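Local coordinates for putative cell surface protein (Streptococcus pyogenes, PDB 4OFQ) that probably acts as a cell-surface adhesin of the antigen I/II family, its C-terminal region being built of beta-sandwich domains and carrying a bound calcium ion, at residues A[20-23]-A[24-28]; A[136-139]-A[140-144]; A[248-251]-A[252-255]; A[292-295]-A[296-300]. One frame throughout, in Å; residues are numbered along the deposited sequence.

Interaction 1 (A[20-23]-A[24-28]); sequences IVDD and KGQSI
Asp-22 organises this turn by taking two backbone N-H groups of the following residues on one carboxylate oxygen. OD1 of Asp-22 lies 2.8 Å from Lys-24 N, an Asx turn, and 2.9 Å from Gln-26 N. The two donors approach from opposite faces of the carboxylate, both well above its plane. The first torsion (chi1 65°) sets CG between the residue's own N and carbonyl carbon, which folds the carboxylate back over the turn and alongside CB of Gln-26.

The main chain supplies the other bonds. Gly-25 N reaches Asp-22 O at 3.0 Å, closing a type I turn, while Asp-22 N gives a 2.8 Å bond to Gln-26 O. With Gly-25 at positive phi (74°), this is the type I turn plus G1 bulge known from tight hairpins. Further back, Ile-28 N binds Ile-20 O at 2.9 Å. Val-21 and Ser-27 are bridged backbone to backbone between the Asp-22 to Gln-26 and Ile-20 to Ile-28 bonds.

Apolar contact sits at the base, where Ile-20 CG2 meets Ile-28 CG1 at 3.8 Å beside strands 38-45 and 177-188.

At the exposed tip, the charges of Asp-23 and Lys-24 are loosely joined: OD1 to NZ is a long salt bridge of 3.7 Å, and a water that donates to Asp-23 OD2 accepts a weak bond from Lys-24 NZ. The stronger partner of NZ is Asp-233, and Asp-22 OD2 is salt-bridged to Arg-304. One oxygen of Asp-22 therefore shapes the loop while the other ties it to the C-terminal part of the chain, which would favour a charged carboxylate here.

Interaction 2 (A[136-139]-A[140-144]); sequences AAFY and KAYVQ
The ring of Tyr-139 carries Gln-144 on one face: CB of Gln-144 stands 3.9 Å from the ring centroid, close to the normal, in a CH-pi contact. The rest of the glutamine crosses the hydroxyl end of the ring, its amide resting beside CE2 and OH of Tyr-139 with its plane turned 45° from the ring. Val-143 CG1 comes obliquely to Tyr-139 CD1 at 3.6 Å. A first torsion of 172° puts Tyr-139 CG opposite its own N and carries the ring along the helix to these two residues. On the neighbouring Phe-138, Tyr-142 CD2 lies over one face toward the rim, 3.8 Å from Phe-138 CD1; the two ring planes are inclined by 54°. Val-143 CG2 approaches the same phenylalanine obliquely.

All this happens on the short helix 135-143, which has a wider pi-type turn at residues 140-143. Tyr-142 N binds Phe-138 O at 3.0 Å in the ordinary alpha manner. Val-143 N adds a weak bond to the same oxygen, the first with five-residue spacing, and Gln-144 N keeps that spacing to Tyr-139 O at 2.8 Å.

Phe-64 of strand 64-70 packs against Phe-138, Tyr-139 and Val-143. The polar ends bind the flanking loops: Tyr-139 OH to Ala-55 N, Gln-144 NE2 to Met-53 O, and Tyr-142 OH to Asp-91.

Interaction 3 (A[248-251]-A[252-255]); sequences DLYQ and KDKV
The hydroxyl of Tyr-250 packs against the carboxylate of Asp-253, whose OD2 is gripped by two further hydroxyls, those of Tyr-290 and Thr-281. Tyr-250 OH lies 3.4 Å from Asp-253 CG, with the ring and carboxylate planes 75° apart. It also comes within 3.3 Å of Asp-253 N, but at an angle too poor for a hydrogen bond, so this is a close approach and not a bond.

Tyr-250 gets there by lying along its own strand. With CG anti to the residue's nitrogen (chi1 179°), the ring reaches forward over the next peptides: Lys-252 N sits over the ring centre, and CZ of Tyr-250 is 3.7 Å from Lys-252 C. The ring also stacks with Tyr-283.

Strand 248-257, an outermost strand of its four-stranded antiparallel sheet, carries a classic beta bulge here: Gln-251 and Lys-252 both face Val-315 of strand 310-318. The direction of the chain turns by 59° between residues 248-251 and 252-255.

Two side chains curl onto main-chain oxygens, Gln-251 backward and Lys-252 forward. Gln-251, bent at its second torsion, brings NE2 to within 3.1 Å of Leu-249 O, the acceptor lying in its amide plane but the donor standing above the carbonyl plane. Lys-252 NZ makes a weak 3.2 Å bond to Asp-253 O. Gln-251 and Lys-252 both touch a crystal neighbour, which may influence these conformations.

Interaction 4 (A[292-295]-A[296-300]); sequences LAFK and QDFLA
Lys-295 O and Leu-299 N meet at a strand-to-helix junction, where strand 289-294 passes directly into the short helix 296-299 and Lys-295 takes the N-cap position. Its carbonyl oxygen starts the helix: Leu-299 N lies 3.0 Å from Lys-295 O in a nearly straight bond of 175°, and Phe-298 N adds a weak one at 3.2 Å. The aliphatic part of the lysine passes the first turn, with CB 3.7 Å from Asp-297 OD1, and the chain then extends away from the helix until NZ binds Lys-277 O.

Phe-294 faces the helix from the buried side. Its ring and that of Phe-298 lie side by side and point the same way, meeting rim to rim with planes only 26° apart and centroids 6.0 Å apart; neither covers the other. The Phe-298 ring lies beside Phe-294 because its first torsion (172°) turns CG to the side opposite the residue's own N. Phe-308 joins the cluster, edge-to-face with Phe-294, and Tyr-278 stacks on Phe-298.

Leu-299 closes over the base of the Phe-294 side chain, its CD2 resting 3.7 Å from Phe-294 CB, while its CG is 3.4 Å from Lys-295 O.

How the interactions relate
Along the chain the four contacts come in series and never interleave. Interactions 1 and 2 belong to the antigen I/II C2 domain region, 3 and 4 to the C-terminal region that follows. Interaction 2, on helix 135-143, and interaction 3, on strand 248-257, lie on opposite sides of the chain's centre, about 69 Å between centres, so they mark distant parts of an elongated molecule. Interaction 1 sits nearer the middle, about 8 Å at nearest atoms from interaction 4; Arg-304 and Asp-233 of the C-terminal region meet its loop, which therefore lies where the two parts join. Interactions 3 and 4 touch directly: Val-255 packs on Leu-292 and Phe-294, joining two sheets of the C-terminal sandwich.

Interaction 1 (A[20-23]-A[24-28])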
loop_
_atom_site.group_PDB
_atom_site.type_symbol
_atom_site.label_atom_id
_atom_site.label_comp_id
_atom_site.label_asym_id
_atom_site.label_seq_id
_atom_site.Cartn_x
_atom_site.Cartn_y
_atom_site.Cartn_z
ATOM N N ILE A 20 -10.068 0.905 -7.196
ATOM C CA ILE A 20 -9.195 0.063 -6.400
ATOM C C ILE A 20 -10.032 -0.368 -5.199
ATOM O O ILE A 20 -10.804 0.428 -4.655
ATOM C CB ILE A 20 -7.909 0.824 -5.956
ATOM C CG1 ILE A 20 -7.027 -0.062 -5.070
ATOM C CG2 ILE A 20 -8.260 2.141 -5.227
ATOM C CD1 ILE A 20 -5.702 0.582 -4.716
ATOM N N VAL A 21 -9.901 -1.628 -4.789
ATOM C CA VAL A 21 -10.805 -2.181 -3.785
ATOM C C VAL A 21 -10.053 -2.821 -2.621
ATOM O O VAL A 21 -8.937 -3.323 -2.791
ATOM C CB VAL A 21 -11.764 -3.217 -4.400
ATOM C CG1 VAL A 21 -12.660 -2.558 -5.449
ATOM C CG2 VAL A 21 -10.977 -4.366 -5.015
ATOM N N ASP A 22 -10.654 -2.791 -1.437
ATOM C CA ASP A 22 -10.016 -3.431 -0.293
ATOM C C ASP A 22 -10.367 -4.911 -0.237
ATOM O O ASP A 22 -10.981 -5.442 -1.176
ATOM C CB ASP A 22 -10.326 -2.722 1.034
ATOM C CG ASP A 22 -11.790 -2.786 1.425
ATOM O OD1 ASP A 22 -12.584 -3.546 0.821
ATOM O OD2 ASP A 22 -12.155 -2.062 2.376
ATOM N N ASP A 23 -10.003 -5.548 0.876
ATOM C CA ASP A 23 -10.223 -6.979 1.073
ATOM C C ASP A 23 -11.697 -7.334 1.227
ATOM O O ASP A 23 -12.061 -8.511 1.188
ATOM C CB ASP A 23 -9.403 -7.505 2.267
ATOM C CG ASP A 23 -9.718 -6.783 3.576
ATOM O OD1 ASP A 23 -10.235 -5.643 3.547
ATOM O OD2 ASP A 23 -9.433 -7.360 4.649
ATOM N N LYS A 24 -12.543 -6.321 1.402
ATOM C CA LYS A 24 -13.991 -6.537 1.432
ATOM C C LYS A 24 -14.713 -5.998 0.191
ATOM O O LYS A 24 -15.936 -5.853 0.193
ATOM C CB LYS A 24 -14.603 -5.940 2.699
ATOM C CG LYS A 24 -13.983 -6.474 3.980
ATOM C CD LYS A 24 -14.743 -6.011 5.215
ATOM C CE LYS A 24 -13.823 -5.922 6.425
ATOM N NZ LYS A 24 -12.730 -4.928 6.201
ATOM N N GLY A 25 -13.953 -5.705 -0.859
ATOM C CA GLY A 25 -14.509 -5.267 -2.129
ATOM C C GLY A 25 -15.030 -3.839 -2.133
ATOM O O GLY A 25 -15.746 -3.435 -3.045
ATOM N N GLN A 26 -14.671 -3.072 -1.113
ATOM C CA GLN A 26 -15.077 -1.674 -1.019
ATOM C C GLN A 26 -14.062 -0.781 -1.718
ATOM O O GLN A 26 -12.866 -1.033 -1.649
ATOM C CB GLN A 26 -15.200 -1.268 0.450
ATOM C CG GLN A 26 -16.375 -1.922 1.165
ATOM C CD GLN A 26 -17.716 -1.407 0.668
ATOM O OE1 GLN A 26 -18.324 -1.983 -0.240
ATOM N NE2 GLN A 26 -18.183 -0.312 1.262
ATOM N N SER A 27 -14.530 0.267 -2.387
ATOM C CA SER A 27 -13.606 1.188 -3.060
ATOM C C SER A 27 -12.725 1.956 -2.074
ATOM O O SER A 27 -13.207 2.483 -1.073
ATOM C CB SER A 27 -14.368 2.169 -3.955
ATOM O OG SER A 27 -13.510 3.206 -4.392
ATOM N N ILE A 28 -11.424 1.994 -2.351
ATOM C CA ILE A 28 -10.491 2.766 -1.548
ATOM C C ILE A 28 -9.736 3.785 -2.395
ATOM O O ILE A 28 -8.634 4.194 -2.054
ATOM C CB ILE A 28 -9.520 1.863 -0.760
ATOM C CG1 ILE A 28 -8.867 0.829 -1.676
ATOM C CG2 ILE A 28 -10.277 1.143 0.370
ATOM C CD1 ILE A 28 -7.759 0.023 -0.968
HETATM O O HOH W 1 -9.582 -6.117 7.160
#

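Interaction 2 (A[136-139]-A[140-144])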
loop_
_atom_site.group_PDB
_atom_site.type_symbol
_atom_site.label_atom_id
_atom_site.label_comp_id
_atom_site.label_asym_id
_atom_site.label_seq_id
_atom_site.Cartn_x
_atom_site.Cartn_y
_atom_site.Cartn_z
ATOM N N ALA A 136 -12.500 -9.052 -35.775
ATOM C CA ALA A 136 -13.829 -9.384 -36.276
ATOM C C ALA A 136 -14.560 -10.334 -35.323
ATOM O O ALA A 136 -15.732 -10.143 -35.026
ATOM C CB ALA A 136 -13.745 -9.971 -37.661
ATOM N N ALA A 137 -13.868 -11.355 -34.834
ATOM C CA ALA A 137 -14.505 -12.315 -33.930
ATOM C C ALA A 137 -14.871 -11.673 -32.593
ATOM O O ALA A 137 -15.945 -11.932 -32.034
ATOM C CB ALA A 137 -13.603 -13.534 -33.702
ATOM N N PHE A 138 -13.962 -10.849 -32.082
ATOM C CA PHE A 138 -14.136 -10.195 -30.797
ATOM C C PHE A 138 -15.270 -9.171 -30.880
ATOM O O PHE A 138 -16.048 -9.004 -29.934
ATOM C CB PHE A 138 -12.816 -9.533 -30.388
ATOM C CG PHE A 138 -12.757 -9.109 -28.947
ATOM C CD1 PHE A 138 -12.420 -10.013 -27.947
ATOM C CD2 PHE A 138 -13.021 -7.792 -28.595
ATOM C CE1 PHE A 138 -12.356 -9.607 -26.614
ATOM C CE2 PHE A 138 -12.960 -7.384 -27.274
ATOM C CZ PHE A 138 -12.633 -8.286 -26.288
ATOM N N TYR A 139 -15.364 -8.507 -32.028
ATOM C CA TYR A 139 -16.420 -7.543 -32.270
ATOM C C TYR A 139 -17.789 -8.225 -32.243
ATOM O O TYR A 139 -18.729 -7.758 -31.595
ATOM C CB TYR A 139 -16.214 -6.852 -33.618
ATOM C CG TYR A 139 -17.383 -5.986 -33.986
ATOM C CD1 TYR A 139 -17.654 -4.820 -33.275
ATOM C CD2 TYR A 139 -18.241 -6.338 -35.031
ATOM C CE1 TYR A 139 -18.737 -4.022 -33.590
ATOM C CE2 TYR A 139 -19.330 -5.542 -35.358
ATOM C CZ TYR A 139 -19.576 -4.389 -34.627
ATOM O OH TYR A 139 -20.652 -3.592 -34.931
ATOM N N LYS A 140 -17.893 -9.344 -32.947
ATOM C CA LYS A 140 -19.153 -10.061 -33.042
ATOM C C LYS A 140 -19.573 -10.657 -31.693
ATOM O O LYS A 140 -20.745 -10.596 -31.308
ATOM C CB LYS A 140 -19.035 -11.145 -34.118
ATOM C CG LYS A 140 -20.297 -11.934 -34.400
ATOM C CD LYS A 140 -20.047 -12.913 -35.540
ATOM C CE LYS A 140 -21.331 -13.569 -36.017
ATOM N NZ LYS A 140 -21.041 -14.597 -37.056
ATOM N N ALA A 141 -18.610 -11.208 -30.962
ATOM C CA ALA A 141 -18.905 -11.899 -29.713
ATOM C C ALA A 141 -19.205 -10.966 -28.542
ATOM O O ALA A 141 -20.088 -11.260 -27.728
ATOM C CB ALA A 141 -17.763 -12.853 -29.346
ATOM N N TYR A 142 -18.466 -9.862 -28.437
ATOM C CA TYR A 142 -18.563 -9.012 -27.248
ATOM C C TYR A 142 -18.965 -7.571 -27.533
ATOM O O TYR A 142 -19.922 -7.083 -26.957
ATOM C CB TYR A 142 -17.266 -9.075 -26.427
ATOM C CG TYR A 142 -16.905 -10.506 -26.114
ATOM C CD1 TYR A 142 -17.654 -11.244 -25.208
ATOM C CD2 TYR A 142 -15.864 -11.134 -26.771
ATOM C CE1 TYR A 142 -17.353 -12.562 -24.942
ATOM C CE2 TYR A 142 -15.563 -12.453 -26.524
ATOM C CZ TYR A 142 -16.307 -13.163 -25.612
ATOM O OH TYR A 142 -15.997 -14.480 -25.365
ATOM N N VAL A 143 -18.241 -6.904 -28.425
ATOM C CA VAL A 143 -18.454 -5.480 -28.678
ATOM C C VAL A 143 -19.856 -5.166 -29.206
ATOM O O VAL A 143 -20.560 -4.296 -28.675
ATOM C CB VAL A 143 -17.427 -4.944 -29.680
ATOM C CG1 VAL A 143 -17.680 -3.464 -29.953
ATOM C CG2 VAL A 143 -15.999 -5.189 -29.165
ATOM N N GLN A 144 -20.250 -5.882 -30.254
ATOM C CA GLN A 144 -21.546 -5.672 -30.900
ATOM C C GLN A 144 -22.710 -6.107 -30.005
ATOM O O GLN A 144 -23.858 -5.688 -30.209
ATOM C CB GLN A 144 -21.589 -6.422 -32.237
ATOM C CG GLN A 144 -22.765 -6.075 -33.128
ATOM C CD GLN A 144 -22.673 -6.742 -34.490
ATOM O OE1 GLN A 144 -22.372 -7.930 -34.589
ATOM N NE2 GLN A 144 -22.926 -5.977 -35.547
#

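Interaction 3 (A[248-251]-A[252-255])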
loop_
_atom_site.group_PDB
_atom_site.type_symbol
_atom_site.label_atom_id
_atom_site.label_comp_id
_atom_site.label_asym_id
_atom_site.label_seq_id
_atom_site.Cartn_x
_atom_site.Cartn_y
_atom_site.Cartn_z
ATOM N N ASP A 248 22.808 -2.942 29.462
ATOM C CA ASP A 248 21.476 -2.476 29.858
ATOM C C ASP A 248 20.701 -3.657 30.408
ATOM O O ASP A 248 20.503 -4.657 29.718
ATOM C CB ASP A 248 20.698 -1.926 28.664
ATOM C CG ASP A 248 21.052 -0.485 28.312
ATOM O OD1 ASP A 248 21.722 0.201 29.110
ATOM O OD2 ASP A 248 20.646 -0.046 27.209
ATOM N N LEU A 249 20.262 -3.554 31.652
ATOM C CA LEU A 249 19.488 -4.638 32.239
ATOM C C LEU A 249 18.012 -4.235 32.309
ATOM O O LEU A 249 17.638 -3.359 33.092
ATOM C CB LEU A 249 20.040 -4.983 33.624
ATOM C CG LEU A 249 19.285 -6.009 34.476
ATOM C CD1 LEU A 249 19.417 -7.412 33.906
ATOM C CD2 LEU A 249 19.780 -5.950 35.903
ATOM N N TYR A 250 17.193 -4.869 31.473
ATOM C CA TYR A 250 15.747 -4.629 31.433
ATOM C C TYR A 250 15.096 -4.682 32.815
ATOM O O TYR A 250 15.330 -5.613 33.590
ATOM C CB TYR A 250 15.067 -5.638 30.495
ATOM C CG TYR A 250 13.561 -5.503 30.396
ATOM C CD1 TYR A 250 12.977 -4.605 29.516
ATOM C CD2 TYR A 250 12.723 -6.296 31.166
ATOM C CE1 TYR A 250 11.592 -4.486 29.423
ATOM C CE2 TYR A 250 11.338 -6.188 31.077
ATOM C CZ TYR A 250 10.785 -5.285 30.205
ATOM O OH TYR A 250 9.416 -5.186 30.125
ATOM N N GLN A 251 14.282 -3.672 33.113
ATOM C CA GLN A 251 13.545 -3.621 34.375
ATOM C C GLN A 251 12.048 -3.796 34.142
ATOM O O GLN A 251 11.429 -4.691 34.711
ATOM C CB GLN A 251 13.799 -2.301 35.103
ATOM C CG GLN A 251 15.264 -2.039 35.431
ATOM C CD GLN A 251 15.802 -3.034 36.430
ATOM O OE1 GLN A 251 15.260 -3.171 37.531
ATOM N NE2 GLN A 251 16.863 -3.751 36.052
ATOM N N LYS A 252 11.472 -2.948 33.297
ATOM C CA LYS A 252 10.028 -2.972 33.076
ATOM C C LYS A 252 9.658 -2.146 31.853
ATOM O O LYS A 252 10.473 -1.377 31.342
ATOM C CB LYS A 252 9.308 -2.415 34.306
ATOM C CG LYS A 252 9.329 -0.896 34.389
ATOM C CD LYS A 252 8.420 -0.396 35.502
ATOM C CE LYS A 252 7.799 0.945 35.158
ATOM N NZ LYS A 252 6.934 0.895 33.950
ATOM N N ASP A 253 8.429 -2.302 31.366
ATOM C CA ASP A 253 7.978 -1.421 30.300
ATOM C C ASP A 253 6.622 -0.813 30.607
ATOM O O ASP A 253 6.020 -1.084 31.657
ATOM C CB ASP A 253 7.962 -2.136 28.946
ATOM C CG ASP A 253 6.917 -3.240 28.878
ATOM O OD1 ASP A 253 6.238 -3.504 29.895
ATOM O OD2 ASP A 253 6.771 -3.856 27.799
ATOM N N LYS A 254 6.167 0.030 29.693
ATOM C CA LYS A 254 4.831 0.608 29.749
ATOM C C LYS A 254 4.471 0.973 28.315
ATOM O O LYS A 254 5.356 1.251 27.506
ATOM C CB LYS A 254 4.832 1.865 30.633
ATOM C CG LYS A 254 3.493 2.586 30.690
ATOM C CD LYS A 254 3.439 3.639 31.803
ATOM C CE LYS A 254 4.489 4.720 31.612
ATOM N NZ LYS A 254 4.329 5.836 32.603
ATOM N N VAL A 255 3.188 0.958 27.985
ATOM C CA VAL A 255 2.774 1.353 26.637
ATOM C C VAL A 255 1.528 2.249 26.720
ATOM O O VAL A 255 0.558 1.911 27.417
ATOM C CB VAL A 255 2.529 0.109 25.742
ATOM C CG1 VAL A 255 1.544 -0.848 26.411
ATOM C CG2 VAL A 255 2.023 0.537 24.357
#

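Interaction 4 (A[292-295]-A[296-300])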
loop_
_atom_site.group_PDB
_atom_site.type_symbol
_atom_site.label_atom_id
_atom_site.label_comp_id
_atom_site.label_asym_id
_atom_site.label_seq_id
_atom_site.Cartn_x
_atom_site.Cartn_y
_atom_site.Cartn_z
ATOM N N LEU A 292 7.180 -6.057 22.152
ATOM C CA LEU A 292 5.829 -5.781 22.638
ATOM C C LEU A 292 4.891 -5.753 21.438
ATOM O O LEU A 292 5.057 -4.940 20.528
ATOM C CB LEU A 292 5.767 -4.464 23.427
ATOM C CG LEU A 292 4.411 -4.091 24.043
ATOM C CD1 LEU A 292 4.589 -3.322 25.343
ATOM C CD2 LEU A 292 3.591 -3.261 23.063
ATOM N N ALA A 293 3.907 -6.643 21.444
ATOM C CA ALA A 293 2.985 -6.781 20.318
ATOM C C ALA A 293 1.551 -6.519 20.735
ATOM O O ALA A 293 1.067 -7.067 21.735
ATOM C CB ALA A 293 3.089 -8.182 19.705
ATOM N N PHE A 294 0.855 -5.701 19.956
ATOM C CA PHE A 294 -0.575 -5.555 20.170
ATOM C C PHE A 294 -1.313 -6.825 19.763
ATOM O O PHE A 294 -0.943 -7.486 18.790
ATOM C CB PHE A 294 -1.098 -4.332 19.428
ATOM C CG PHE A 294 -0.975 -3.077 20.227
ATOM C CD1 PHE A 294 0.183 -2.324 20.181
ATOM C CD2 PHE A 294 -2.013 -2.670 21.060
ATOM C CE1 PHE A 294 0.307 -1.170 20.956
ATOM C CE2 PHE A 294 -1.897 -1.524 21.829
ATOM C CZ PHE A 294 -0.736 -0.775 21.773
ATOM N N LYS A 295 -2.355 -7.174 20.513
ATOM C CA LYS A 295 -3.131 -8.367 20.188
ATOM C C LYS A 295 -3.982 -8.143 18.937
ATOM O O LYS A 295 -4.610 -7.093 18.787
ATOM C CB LYS A 295 -4.023 -8.757 21.359
ATOM C CG LYS A 295 -3.251 -9.194 22.594
ATOM C CD LYS A 295 -4.131 -9.122 23.839
ATOM C CE LYS A 295 -3.383 -9.676 25.045
ATOM N NZ LYS A 295 -4.201 -9.557 26.280
ATOM N N GLN A 296 -4.032 -9.140 18.055
ATOM C CA GLN A 296 -4.803 -9.003 16.819
ATOM C C GLN A 296 -6.293 -8.753 17.047
ATOM O O GLN A 296 -6.909 -7.970 16.324
ATOM C CB GLN A 296 -4.633 -10.223 15.911
ATOM C CG GLN A 296 -3.251 -10.397 15.347
ATOM C CD GLN A 296 -3.225 -11.376 14.191
ATOM O OE1 GLN A 296 -3.360 -12.590 14.381
ATOM N NE2 GLN A 296 -3.053 -10.853 12.977
ATOM N N ASP A 297 -6.879 -9.424 18.036
ATOM C CA ASP A 297 -8.313 -9.269 18.276
ATOM C C ASP A 297 -8.648 -7.838 18.720
ATOM O O ASP A 297 -9.744 -7.336 18.445
ATOM C CB ASP A 297 -8.839 -10.320 19.265
ATOM C CG ASP A 297 -8.002 -10.410 20.525
ATOM O OD1 ASP A 297 -6.885 -10.974 20.461
ATOM O OD2 ASP A 297 -8.465 -9.923 21.579
ATOM N N PHE A 298 -7.705 -7.189 19.396
ATOM C CA PHE A 298 -7.834 -5.769 19.716
ATOM C C PHE A 298 -7.657 -4.897 18.469
ATOM O O PHE A 298 -8.505 -4.049 18.167
ATOM C CB PHE A 298 -6.829 -5.334 20.782
ATOM C CG PHE A 298 -6.801 -3.839 21.001
ATOM C CD1 PHE A 298 -7.844 -3.199 21.645
ATOM C CD2 PHE A 298 -5.750 -3.079 20.533
ATOM C CE1 PHE A 298 -7.824 -1.827 21.840
ATOM C CE2 PHE A 298 -5.723 -1.714 20.723
ATOM C CZ PHE A 298 -6.765 -1.088 21.377
ATOM N N LEU A 299 -6.552 -5.106 17.754
ATOM C CA LEU A 299 -6.271 -4.339 16.545
ATOM C C LEU A 299 -7.443 -4.410 15.575
ATOM O O LEU A 299 -7.763 -3.427 14.912
ATOM C CB LEU A 299 -5.000 -4.834 15.861
ATOM C CG LEU A 299 -3.710 -4.578 16.642
ATOM C CD1 LEU A 299 -2.511 -5.176 15.919
ATOM C CD2 LEU A 299 -3.537 -3.097 16.892
ATOM N N ALA A 300 -8.102 -5.563 15.527
ATOM C CA ALA A 300 -9.211 -5.756 14.599
ATOM C C ALA A 300 -10.426 -4.873 14.912
ATOM O O ALA A 300 -11.307 -4.687 14.065
ATOM C CB ALA A 300 -9.608 -7.228 14.541
#